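Local coordinates for protein pantothenate kinase (Coxiella burnetii, PDB 3TQC) that phosphorylates pantothenate with ATP to give 4'-phosphopantothenate, the first of the five steps that lead to coenzyme A, at residues 305-308 and 312-315; 44-49 and 108-113; 64-69 and 227-232; 203-208 and 292-297. All blocks are in the same frame, centred on the assembly; numbering follows the deposited sequence.

The four contacts gather round the mixed sheet of a P-loop kinase core. Interaction 1 closes the hairpin of strands 303-307 and 313-319, and interaction 3 packs helix 52-84 on strand 229-234, the neighbour of 303-307; their centres lie about 17 Å apart. Interaction 2 sets segment 44-49 against helix 105-116, whose Leu112 touches Leu66 and Leu231 of interaction 3. Interaction 4, about 22 Å from interaction 2 between centres, is joined to it by Ser109 and Glu203. Interactions 2 and 3 alternate along the chain, as do 3 and 4, while interaction 1 comes last. Interactions 1 and 2 touch ADP and 3 and 4 reach the second subunit, so one sheet ties nucleotide site to subunit interface.

Interaction 1. Residues 305-308 and 312-315; sequences LEKA and SIQK. With ADP (adenosine-5'-diphosphate), chain D.
A beta hairpin in the main sheet, made of strands 303-307 and 313-319, brings Glu306 and Lys307 against Ile313, Gln314 and Lys315 beside the bound ADP. Glu306 N donates to Lys315 O at 2.8 Å, and Glu306 O accepts from Gln314 N, also at 2.8 Å, while Lys315 N reaches the same oxygen only weakly. Two successive residues facing one make this a classic beta bulge, which moves the register by one before Lys307 and Ile313 pair. Beyond it Ala308 N binds Ser312 O at 2.8 Å.

On one face Lys307 CG presses on Ile313 CD1 at 3.3 Å, tighter than normal carbon contact, and Leu305 CB touches the same methyl. The lysine chain then turns at its third torsion (chi3 81°) and carries NZ to 3.3 Å from ADP N7; NZ is also hydrogen-bonded to Val103 O of the phosphate loop and to His311 ND1. On the other face Glu306 and Lys315 run side by side, with OE2 of Glu306 still 4.1 Å from NZ of Lys315, too far for a salt bridge. Ala308 CB lies against Gln314 CG at 3.4 Å.

Interaction 2. Residues 44-49 and 108-113; sequences QGQIEI and TSRVLK. With ADP (adenosine-5'-diphosphate), chain D.
Apolar contact comes first: Gln46 lays its CG on the CG2 methyl of Val111 at 3.6 Å, the closest approach of the two segments. The bond from CA to CB of Gln46 points at helix 105-116, and CG reaches the valine directly from CB; the bend at the second torsion (chi2 60°) turns only the amide toward Arg110. Val111 presents CG2 because that branch stands anti to its carbonyl carbon. The valine also packs on Tyr59 of helix 52-84.

The amide meets Arg110 more loosely, and only along its methylenes. OE1 of Gln46 is 4.0 Å from CD of Arg110, and CD of Gln46 is equally distant from CB of Arg110. The two side chains cross at about a right angle, with amide and guanidinium planes 58° apart, and the guanidinium is carried away from the glutamine. The segments share no hydrogen bond, and the contact buries a modest 131 Å².

Helix 105-116 is the one that follows the P-loop (Walker A) in this nucleotide-binding fold. Arg110 lies close to Ser106 of that loop, and Thr108 OG1 bonds back to Gly104 O, a link between the helix and the loop itself.

Segment 44-49 reaches the ligand through Ile49, while Lys105, Ser106 and Thr107 of helix 105-116 hydrogen-bond to ADP. Ile49 O lies 3.2 Å from C2 of the ADP adenine, and Ile49 CG2 comes within 3.5 Å of the ribose O2' and 3.6 Å of N3, bringing short helix 47-50 to the adenosine half of the nucleotide.

Interaction 3. Residues 64-69 and 227-232; sequences RLLSFY and FDFSLF
This is a buried, wholly apolar contact between Leu66 and Tyr69 of helix 52-84 and Phe229 and Leu231 of strand 229-234, where the helix covers one side of the main sheet. The helix and strand segments run nearly antiparallel. Phe229 is the centre of it. Its side chain leaves the strand with CG anti to the backbone N (chi1 -168°), heading for the helix, and the ring meets two partners in different ways.

Toward Tyr69 it offers an edge: this is an edge-to-face (T-shaped) pair, with centroids 4.8 Å apart and planes at 71°. Phe229 CE1 stands over the middle of the tyrosine ring, 3.7 Å from Tyr69 CE1. Leu66 covers a face, its CD2 methyl lying 3.8 Å from the Phe229 ring centroid in a CH-pi contact, only 21° off the ring normal. The other methyl, Leu66 CD1, just meets Leu231 CD1 at 4.5 Å.

Leu303 of the adjoining strand 303-307 and Leu318 of strand 313-319, the next one across, also pack on Phe229, while Leu76 of the second subunit packs on Tyr69. With ring hydrogens directed into pi density and a methyl over a ring face, cohesion rests on dispersion and weak ring electrostatics.

Interaction 4. Residues 203-208 and 292-297; sequences EGLNIL and ENILPY
A type I beta turn from Gly204 to Ile207 faces residues 292-297, with a wider pi-type turn at 292-294 and a 3-10 segment at 295-297; the CA atoms of Leu205 and Ile294 are 6.4 Å apart and those of Leu208 and Tyr297 5.8 Å. The turn follows strand 199-203 of the P-loop kinase core, and Leu205 touches Val101 of the predicted ATP-binding loop. In the facing segment the 3-10 bend is held by Tyr297 N bonding to Ile294 O at 3.0 Å.

Two pairs of side chains carry the contact. Ile294 sends its CD1 methyl to Leu205, 3.9 Å from CB and 4.0 Å from CD2; its CG1 stands anti to the carbonyl carbon (chi1 -53°), and the extended branch beyond it brings the methyl across to the leucine. CG1 and CG2 of Ile294 both lie close to Leu205 O. Ile294 also packs on Phe232 of strand 229-234, as does Leu208.

Leu208 and Tyr297 meet close to their backbones, CB to CB at 3.7 Å, and Leu208 CD1 reaches Tyr297 O at 3.6 Å. The end of the tyrosine side chain leads away from segment 203-208, and Gln220 of the second subunit packs on Tyr297. Leu208 O is hydrogen-bonded to Arg300 NH1 and approaches the tyrosine ring obliquely, 3.5 Å from Tyr297 CD1.

Interaction 1. Residues 305-308 and 312-315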
# COMPACT_ATOMS: atom_id res chain seq x y z
N LEU B 305 11.80 -13.12 0.57
CA LEU B 305 12.57 -14.30 0.92
C LEU B 305 13.03 -14.88 -0.39
O LEU B 305 12.21 -15.17 -1.26
CB LEU B 305 11.71 -15.33 1.64
CG LEU B 305 11.09 -14.94 2.96
CD1 LEU B 305 10.15 -16.07 3.42
CD2 LEU B 305 12.17 -14.68 3.97
N GLU B 306 14.33 -15.01 -0.54
CA GLU B 306 14.92 -15.50 -1.76
C GLU B 306 15.44 -16.92 -1.51
O GLU B 306 16.29 -17.14 -0.66
CB GLU B 306 16.04 -14.54 -2.22
CG GLU B 306 16.60 -14.85 -3.60
CD GLU B 306 17.70 -13.89 -4.02
OE1 GLU B 306 17.44 -12.67 -4.16
OE2 GLU B 306 18.84 -14.35 -4.23
N LYS B 307 14.91 -17.88 -2.26
CA LYS B 307 15.22 -19.28 -2.09
C LYS B 307 16.28 -19.76 -3.06
O LYS B 307 16.28 -19.37 -4.22
CB LYS B 307 13.94 -20.12 -2.26
CG LYS B 307 12.99 -20.01 -1.08
CD LYS B 307 11.62 -20.56 -1.38
CE LYS B 307 11.54 -22.05 -1.28
NZ LYS B 307 10.12 -22.50 -1.33
N ALA B 308 17.19 -20.60 -2.58
CA ALA B 308 18.07 -21.38 -3.45
C ALA B 308 17.30 -22.60 -3.96
O ALA B 308 16.20 -22.87 -3.48
CB ALA B 308 19.32 -21.82 -2.70
N SER B 312 16.19 -23.64 0.54
CA SER B 312 16.75 -22.93 1.67
C SER B 312 16.75 -21.44 1.36
O SER B 312 16.96 -21.04 0.21
CB SER B 312 18.14 -23.47 2.02
OG SER B 312 19.06 -23.27 0.97
N ILE B 313 16.44 -20.62 2.36
CA ILE B 313 16.47 -19.19 2.19
C ILE B 313 17.92 -18.75 2.18
O ILE B 313 18.66 -19.07 3.11
CB ILE B 313 15.70 -18.46 3.30
CG1 ILE B 313 14.23 -18.86 3.27
CG2 ILE B 313 15.81 -16.93 3.13
CD1 ILE B 313 13.59 -18.69 1.92
N GLN B 314 18.32 -18.05 1.12
CA GLN B 314 19.68 -17.57 0.98
C GLN B 314 19.79 -16.06 1.11
O GLN B 314 20.87 -15.54 1.39
CB GLN B 314 20.28 -18.01 -0.35
CG GLN B 314 20.53 -19.53 -0.47
CD GLN B 314 21.28 -20.16 0.73
OE1 GLN B 314 20.83 -21.17 1.30
NE2 GLN B 314 22.42 -19.57 1.11
N LYS B 315 18.68 -15.36 0.93
CA LYS B 315 18.68 -13.92 1.09
C LYS B 315 17.33 -13.45 1.59
O LYS B 315 16.28 -13.95 1.14
CB LYS B 315 19.02 -13.28 -0.26
CG LYS B 315 19.70 -11.92 -0.19
CD LYS B 315 20.37 -11.54 -1.53
CE LYS B 315 21.30 -12.66 -2.13
NZ LYS B 315 22.16 -12.20 -3.29
PB ADP D . 2.80 -22.65 -3.62
O1B ADP D . 1.90 -22.67 -2.43
O2B ADP D . 3.50 -21.33 -3.81
O3B ADP D . 2.20 -23.17 -4.90
PA ADP D . 3.92 -24.85 -2.22
O1A ADP D . 3.95 -24.15 -0.88
O2A ADP D . 2.85 -25.83 -2.57
O3A ADP D . 3.97 -23.72 -3.37
O5' ADP D . 5.31 -25.59 -2.43
C5' ADP D . 5.77 -25.94 -3.73
C4' ADP D . 6.57 -27.23 -3.65
O4' ADP D . 7.82 -26.99 -3.00
C3' ADP D . 5.88 -28.29 -2.82
O3' ADP D . 6.15 -29.56 -3.41
C2' ADP D . 6.48 -28.18 -1.44
O2' ADP D . 6.54 -29.44 -0.80
C1' ADP D . 7.87 -27.65 -1.73
N9 ADP D . 8.38 -26.69 -0.74
C8 ADP D . 7.86 -25.49 -0.48
N7 ADP D . 8.58 -24.84 0.47
C5 ADP D . 9.57 -25.66 0.82
C6 ADP D . 10.69 -25.56 1.76
N6 ADP D . 10.81 -24.44 2.51
N1 ADP D . 11.52 -26.61 1.83
C2 ADP D . 11.37 -27.73 1.08
N3 ADP D . 10.36 -27.87 0.19
C4 ADP D . 9.46 -26.87 0.02

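Interaction 2. Residues 44-49 and 108-113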
# COMPACT_ATOMS: atom_id res chain seq x y z
N GLN B 44 3.74 -30.39 12.54
CA GLN B 44 3.62 -31.75 11.98
C GLN B 44 3.19 -31.75 10.52
O GLN B 44 2.20 -31.09 10.16
CB GLN B 44 2.61 -32.60 12.76
CG GLN B 44 3.17 -33.29 13.96
CD GLN B 44 2.10 -33.99 14.75
OE1 GLN B 44 2.08 -35.22 14.85
NE2 GLN B 44 1.18 -33.22 15.32
N GLY B 45 3.93 -32.49 9.69
CA GLY B 45 3.69 -32.54 8.25
C GLY B 45 4.50 -31.52 7.48
O GLY B 45 4.79 -31.70 6.29
N GLN B 46 4.89 -30.45 8.18
CA GLN B 46 5.60 -29.34 7.59
C GLN B 46 7.09 -29.42 7.92
O GLN B 46 7.93 -29.13 7.08
CB GLN B 46 4.99 -28.03 8.12
CG GLN B 46 4.58 -27.07 7.05
CD GLN B 46 3.54 -27.65 6.11
OE1 GLN B 46 2.58 -28.28 6.53
NE2 GLN B 46 3.75 -27.43 4.82
N ILE B 47 7.41 -29.81 9.15
CA ILE B 47 8.79 -30.08 9.57
C ILE B 47 9.50 -31.06 8.64
O ILE B 47 10.66 -30.86 8.30
CB ILE B 47 8.86 -30.58 11.05
CG1 ILE B 47 9.19 -29.41 11.97
CG2 ILE B 47 9.91 -31.67 11.24
CD1 ILE B 47 9.12 -29.77 13.44
N GLU B 48 8.80 -32.10 8.20
CA GLU B 48 9.39 -33.09 7.32
C GLU B 48 9.70 -32.49 5.93
O GLU B 48 10.66 -32.88 5.27
CB GLU B 48 8.48 -34.32 7.21
CG GLU B 48 9.10 -35.54 6.54
CD GLU B 48 10.44 -35.95 7.13
OE1 GLU B 48 10.47 -36.58 8.22
OE2 GLU B 48 11.48 -35.66 6.48
N ILE B 49 8.90 -31.53 5.51
CA ILE B 49 9.11 -30.90 4.21
C ILE B 49 10.20 -29.82 4.29
O ILE B 49 11.13 -29.83 3.51
CB ILE B 49 7.78 -30.33 3.67
CG1 ILE B 49 6.78 -31.48 3.45
CG2 ILE B 49 8.01 -29.54 2.38
CD1 ILE B 49 5.38 -31.04 3.01
N THR B 108 5.02 -21.81 3.28
CA THR B 108 5.48 -20.70 4.13
C THR B 108 4.36 -20.26 5.08
O THR B 108 4.60 -20.04 6.28
CB THR B 108 5.98 -19.50 3.29
OG1 THR B 108 6.96 -19.96 2.37
CG2 THR B 108 6.63 -18.44 4.15
N SER B 109 3.15 -20.15 4.55
CA SER B 109 2.03 -19.68 5.35
C SER B 109 1.69 -20.67 6.46
O SER B 109 1.35 -20.27 7.56
CB SER B 109 0.81 -19.42 4.46
OG SER B 109 0.13 -20.64 4.21
N ARG B 110 1.78 -21.97 6.20
CA ARG B 110 1.49 -22.95 7.23
C ARG B 110 2.57 -22.94 8.32
O ARG B 110 2.26 -23.12 9.50
CB ARG B 110 1.31 -24.35 6.62
CG ARG B 110 0.04 -24.44 5.78
CD ARG B 110 -0.10 -25.76 5.02
NE ARG B 110 -0.79 -25.57 3.74
CZ ARG B 110 -1.27 -26.55 2.96
NH1 ARG B 110 -1.14 -27.83 3.32
NH2 ARG B 110 -1.87 -26.24 1.82
N VAL B 111 3.81 -22.72 7.94
CA VAL B 111 4.88 -22.70 8.92
C VAL B 111 4.74 -21.47 9.82
O VAL B 111 4.82 -21.59 11.05
CB VAL B 111 6.25 -22.69 8.27
CG1 VAL B 111 7.33 -22.39 9.33
CG2 VAL B 111 6.48 -24.02 7.58
N LEU B 112 4.50 -20.32 9.18
CA LEU B 112 4.30 -19.07 9.90
C LEU B 112 3.04 -19.09 10.74
O LEU B 112 3.02 -18.49 11.81
CB LEU B 112 4.29 -17.87 8.95
CG LEU B 112 5.66 -17.48 8.36
CD1 LEU B 112 5.54 -16.16 7.59
CD2 LEU B 112 6.73 -17.38 9.43
N LYS B 113 1.99 -19.78 10.28
CA LYS B 113 0.75 -19.88 11.06
C LYS B 113 1.03 -20.61 12.36
O LYS B 113 0.64 -20.13 13.42
CB LYS B 113 -0.36 -20.59 10.28
CG LYS B 113 -1.59 -21.03 11.13
CD LYS B 113 -2.58 -21.81 10.27
CE LYS B 113 -3.89 -22.22 11.00
NZ LYS B 113 -3.61 -22.77 12.36
PB ADP D . 2.80 -22.65 -3.62
O1B ADP D . 1.90 -22.67 -2.43
O2B ADP D . 3.50 -21.33 -3.81
O3B ADP D . 2.20 -23.17 -4.90
PA ADP D . 3.92 -24.85 -2.22
O1A ADP D . 3.95 -24.15 -0.88
O2A ADP D . 2.85 -25.83 -2.57
O3A ADP D . 3.97 -23.72 -3.37
O5' ADP D . 5.31 -25.59 -2.43
C5' ADP D . 5.77 -25.94 -3.73
C4' ADP D . 6.57 -27.23 -3.65
O4' ADP D . 7.82 -26.99 -3.00
C3' ADP D . 5.88 -28.29 -2.82
O3' ADP D . 6.15 -29.56 -3.41
C2' ADP D . 6.48 -28.18 -1.44
O2' ADP D . 6.54 -29.44 -0.80
C1' ADP D . 7.87 -27.65 -1.73
N9 ADP D . 8.38 -26.69 -0.74
C8 ADP D . 7.86 -25.49 -0.48
N7 ADP D . 8.58 -24.84 0.47
C5 ADP D . 9.57 -25.66 0.82
C6 ADP D . 10.69 -25.56 1.76
N6 ADP D . 10.81 -24.44 2.51
N1 ADP D . 11.52 -26.61 1.83
C2 ADP D . 11.37 -27.73 1.08
N3 ADP D . 10.36 -27.87 0.19
C4 ADP D . 9.46 -26.87 0.02

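Interaction 3. Residues 64-69 and 227-232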
# COMPACT_ATOMS: atom_id res chain seq x y z
N ARG B 64 9.35 -14.27 14.81
CA ARG B 64 9.62 -13.29 15.86
C ARG B 64 9.68 -11.87 15.30
O ARG B 64 9.15 -10.95 15.92
CB ARG B 64 10.92 -13.62 16.61
CG ARG B 64 11.29 -12.62 17.74
CD ARG B 64 10.35 -12.74 18.91
NE ARG B 64 10.51 -11.67 19.91
CZ ARG B 64 9.87 -10.50 19.90
NH1 ARG B 64 9.04 -10.16 18.93
NH2 ARG B 64 10.09 -9.65 20.88
N LEU B 65 10.30 -11.69 14.14
CA LEU B 65 10.36 -10.36 13.52
C LEU B 65 8.93 -9.89 13.27
O LEU B 65 8.55 -8.82 13.68
CB LEU B 65 11.15 -10.39 12.20
CG LEU B 65 11.14 -9.08 11.38
CD1 LEU B 65 11.95 -8.00 12.06
CD2 LEU B 65 11.64 -9.30 9.97
N LEU B 66 8.13 -10.75 12.65
CA LEU B 66 6.74 -10.42 12.39
C LEU B 66 5.97 -10.14 13.67
O LEU B 66 5.10 -9.28 13.69
CB LEU B 66 6.08 -11.55 11.62
CG LEU B 66 6.65 -11.76 10.24
CD1 LEU B 66 6.00 -12.95 9.56
CD2 LEU B 66 6.41 -10.46 9.47
N SER B 67 6.26 -10.88 14.74
CA SER B 67 5.60 -10.63 16.00
C SER B 67 5.80 -9.18 16.41
O SER B 67 4.88 -8.56 16.88
CB SER B 67 6.08 -11.59 17.10
OG SER B 67 5.31 -11.46 18.29
N PHE B 68 7.00 -8.63 16.19
CA PHE B 68 7.24 -7.21 16.54
C PHE B 68 6.21 -6.32 15.86
O PHE B 68 5.67 -5.40 16.48
CB PHE B 68 8.63 -6.73 16.14
CG PHE B 68 9.72 -7.16 17.07
CD1 PHE B 68 9.88 -6.55 18.28
CD2 PHE B 68 10.62 -8.15 16.69
CE1 PHE B 68 10.89 -6.95 19.15
CE2 PHE B 68 11.63 -8.54 17.53
CZ PHE B 68 11.77 -7.94 18.76
N TYR B 69 5.96 -6.58 14.58
CA TYR B 69 5.03 -5.76 13.81
C TYR B 69 3.61 -5.91 14.32
O TYR B 69 2.91 -4.92 14.46
CB TYR B 69 5.07 -6.10 12.31
CG TYR B 69 6.24 -5.49 11.60
CD1 TYR B 69 6.08 -4.41 10.75
CD2 TYR B 69 7.53 -6.00 11.77
CE1 TYR B 69 7.17 -3.85 10.09
CE2 TYR B 69 8.62 -5.45 11.11
CZ TYR B 69 8.44 -4.36 10.28
OH TYR B 69 9.52 -3.80 9.64
N PHE B 227 -4.09 -5.29 3.84
CA PHE B 227 -3.08 -5.94 4.65
C PHE B 227 -2.02 -4.98 5.14
O PHE B 227 -1.89 -3.86 4.65
CB PHE B 227 -2.51 -7.22 3.97
CG PHE B 227 -1.74 -7.00 2.70
CD1 PHE B 227 -0.64 -6.16 2.64
CD2 PHE B 227 -2.07 -7.73 1.57
CE1 PHE B 227 0.12 -6.02 1.45
CE2 PHE B 227 -1.34 -7.59 0.37
CZ PHE B 227 -0.24 -6.74 0.32
N ASP B 228 -1.27 -5.44 6.13
CA ASP B 228 -0.34 -4.61 6.86
C ASP B 228 1.12 -4.84 6.49
O ASP B 228 1.97 -3.97 6.65
CB ASP B 228 -0.55 -4.91 8.34
CG ASP B 228 -1.96 -4.60 8.77
OD1 ASP B 228 -2.20 -3.41 9.05
OD2 ASP B 228 -2.82 -5.52 8.81
N PHE B 229 1.41 -6.03 6.00
CA PHE B 229 2.76 -6.47 5.75
C PHE B 229 2.69 -7.54 4.69
O PHE B 229 1.75 -8.33 4.67
CB PHE B 229 3.31 -7.07 7.04
CG PHE B 229 4.78 -7.31 7.02
CD1 PHE B 229 5.64 -6.43 7.65
CD2 PHE B 229 5.30 -8.44 6.43
CE1 PHE B 229 7.03 -6.67 7.65
CE2 PHE B 229 6.67 -8.68 6.42
CZ PHE B 229 7.53 -7.80 7.02
N SER B 230 3.67 -7.59 3.81
CA SER B 230 3.70 -8.64 2.80
C SER B 230 5.07 -9.22 2.63
O SER B 230 6.07 -8.50 2.71
CB SER B 230 3.21 -8.11 1.46
OG SER B 230 3.97 -6.99 1.10
N LEU B 231 5.10 -10.53 2.41
CA LEU B 231 6.30 -11.28 2.08
C LEU B 231 6.16 -11.68 0.63
O LEU B 231 5.07 -12.06 0.20
CB LEU B 231 6.38 -12.58 2.87
CG LEU B 231 6.71 -12.62 4.36
CD1 LEU B 231 5.54 -12.14 5.20
CD2 LEU B 231 7.08 -14.04 4.74
N PHE B 232 7.24 -11.63 -0.11
CA PHE B 232 7.26 -12.20 -1.44
C PHE B 232 8.29 -13.32 -1.41
O PHE B 232 9.41 -13.09 -0.99
CB PHE B 232 7.59 -11.15 -2.49
CG PHE B 232 7.51 -11.65 -3.92
CD1 PHE B 232 6.42 -11.35 -4.71
CD2 PHE B 232 8.55 -12.39 -4.47
CE1 PHE B 232 6.35 -11.79 -6.01
CE2 PHE B 232 8.49 -12.82 -5.77
CZ PHE B 232 7.38 -12.53 -6.55

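Interaction 4. Residues 203-208 and 292-297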
# COMPACT_ATOMS: atom_id res chain seq x y z
N GLU B 203 -2.36 -15.68 1.57
CA GLU B 203 -1.46 -16.16 0.53
C GLU B 203 -2.18 -16.26 -0.80
O GLU B 203 -3.35 -16.63 -0.86
CB GLU B 203 -0.84 -17.51 0.87
CG GLU B 203 -1.83 -18.54 1.31
CD GLU B 203 -1.55 -19.94 0.77
OE1 GLU B 203 -1.45 -20.10 -0.46
OE2 GLU B 203 -1.51 -20.88 1.59
N GLY B 204 -1.47 -15.90 -1.86
CA GLY B 204 -1.92 -16.15 -3.22
C GLY B 204 -1.06 -15.44 -4.24
O GLY B 204 -0.35 -14.49 -3.92
N LEU B 205 -1.17 -15.89 -5.48
CA LEU B 205 -0.45 -15.30 -6.62
C LEU B 205 -0.61 -13.77 -6.72
O LEU B 205 0.33 -13.06 -7.08
CB LEU B 205 -0.98 -15.91 -7.94
CG LEU B 205 -1.03 -17.44 -8.07
CD1 LEU B 205 -1.52 -17.86 -9.45
CD2 LEU B 205 0.35 -18.03 -7.80
N ASN B 206 -1.81 -13.28 -6.42
CA ASN B 206 -2.28 -11.99 -6.94
C ASN B 206 -2.38 -10.87 -5.93
O ASN B 206 -2.98 -9.85 -6.23
CB ASN B 206 -3.65 -12.18 -7.57
CG ASN B 206 -4.68 -12.77 -6.59
OD1 ASN B 206 -4.31 -13.45 -5.64
ND2 ASN B 206 -5.96 -12.54 -6.85
N ILE B 207 -1.82 -11.06 -4.74
CA ILE B 207 -2.14 -10.15 -3.64
C ILE B 207 -1.48 -8.79 -3.75
O ILE B 207 -1.87 -7.86 -3.04
CB ILE B 207 -1.81 -10.74 -2.28
CG1 ILE B 207 -0.33 -11.13 -2.20
CG2 ILE B 207 -2.73 -11.90 -2.00
CD1 ILE B 207 0.19 -11.21 -0.77
N LEU B 208 -0.46 -8.69 -4.60
CA LEU B 208 0.28 -7.45 -4.79
C LEU B 208 -0.17 -6.69 -6.05
O LEU B 208 0.34 -5.62 -6.36
CB LEU B 208 1.77 -7.76 -4.87
CG LEU B 208 2.30 -8.47 -3.64
CD1 LEU B 208 3.80 -8.67 -3.68
CD2 LEU B 208 1.90 -7.69 -2.40
N GLU B 292 4.25 -11.83 -16.08
CA GLU B 292 3.31 -10.75 -16.43
C GLU B 292 2.57 -10.15 -15.24
O GLU B 292 2.26 -8.96 -15.24
CB GLU B 292 2.28 -11.24 -17.46
CG GLU B 292 2.87 -11.61 -18.81
CD GLU B 292 1.80 -11.85 -19.88
OE1 GLU B 292 0.62 -12.12 -19.55
OE2 GLU B 292 2.13 -11.76 -21.06
N ASN B 293 2.27 -10.96 -14.23
CA ASN B 293 1.36 -10.52 -13.17
C ASN B 293 1.86 -10.63 -11.73
O ASN B 293 1.27 -10.05 -10.83
CB ASN B 293 0.06 -11.31 -13.28
CG ASN B 293 -0.50 -11.29 -14.68
OD1 ASN B 293 -0.65 -12.34 -15.30
ND2 ASN B 293 -0.78 -10.10 -15.19
N ILE B 294 2.93 -11.38 -11.50
CA ILE B 294 3.39 -11.65 -10.15
C ILE B 294 4.68 -10.91 -9.91
O ILE B 294 4.73 -9.99 -9.10
CB ILE B 294 3.57 -13.16 -9.91
CG1 ILE B 294 2.28 -13.90 -10.30
CG2 ILE B 294 3.97 -13.42 -8.44
CD1 ILE B 294 2.30 -15.41 -10.07
N LEU B 295 5.71 -11.26 -10.67
CA LEU B 295 7.06 -10.71 -10.51
C LEU B 295 7.15 -9.19 -10.67
O LEU B 295 7.93 -8.54 -9.97
CB LEU B 295 8.01 -11.38 -11.52
CG LEU B 295 9.50 -11.30 -11.26
CD1 LEU B 295 9.85 -11.93 -9.90
CD2 LEU B 295 10.28 -11.98 -12.40
N PRO B 296 6.36 -8.60 -11.58
CA PRO B 296 6.37 -7.15 -11.68
C PRO B 296 6.01 -6.42 -10.39
O PRO B 296 6.37 -5.27 -10.23
CB PRO B 296 5.31 -6.88 -12.74
CG PRO B 296 5.38 -8.06 -13.61
CD PRO B 296 5.60 -9.21 -12.69
N TYR B 297 5.29 -7.07 -9.49
CA TYR B 297 4.88 -6.44 -8.24
C TYR B 297 5.73 -6.88 -7.06
O TYR B 297 5.47 -6.49 -5.94
CB TYR B 297 3.38 -6.69 -8.00
CG TYR B 297 2.55 -6.09 -9.09
CD1 TYR B 297 2.27 -4.73 -9.10
CD2 TYR B 297 2.07 -6.87 -10.15
CE1 TYR B 297 1.52 -4.15 -10.14
CE2 TYR B 297 1.32 -6.30 -11.18
CZ TYR B 297 1.05 -4.94 -11.17
OH TYR B 297 0.31 -4.37 -12.18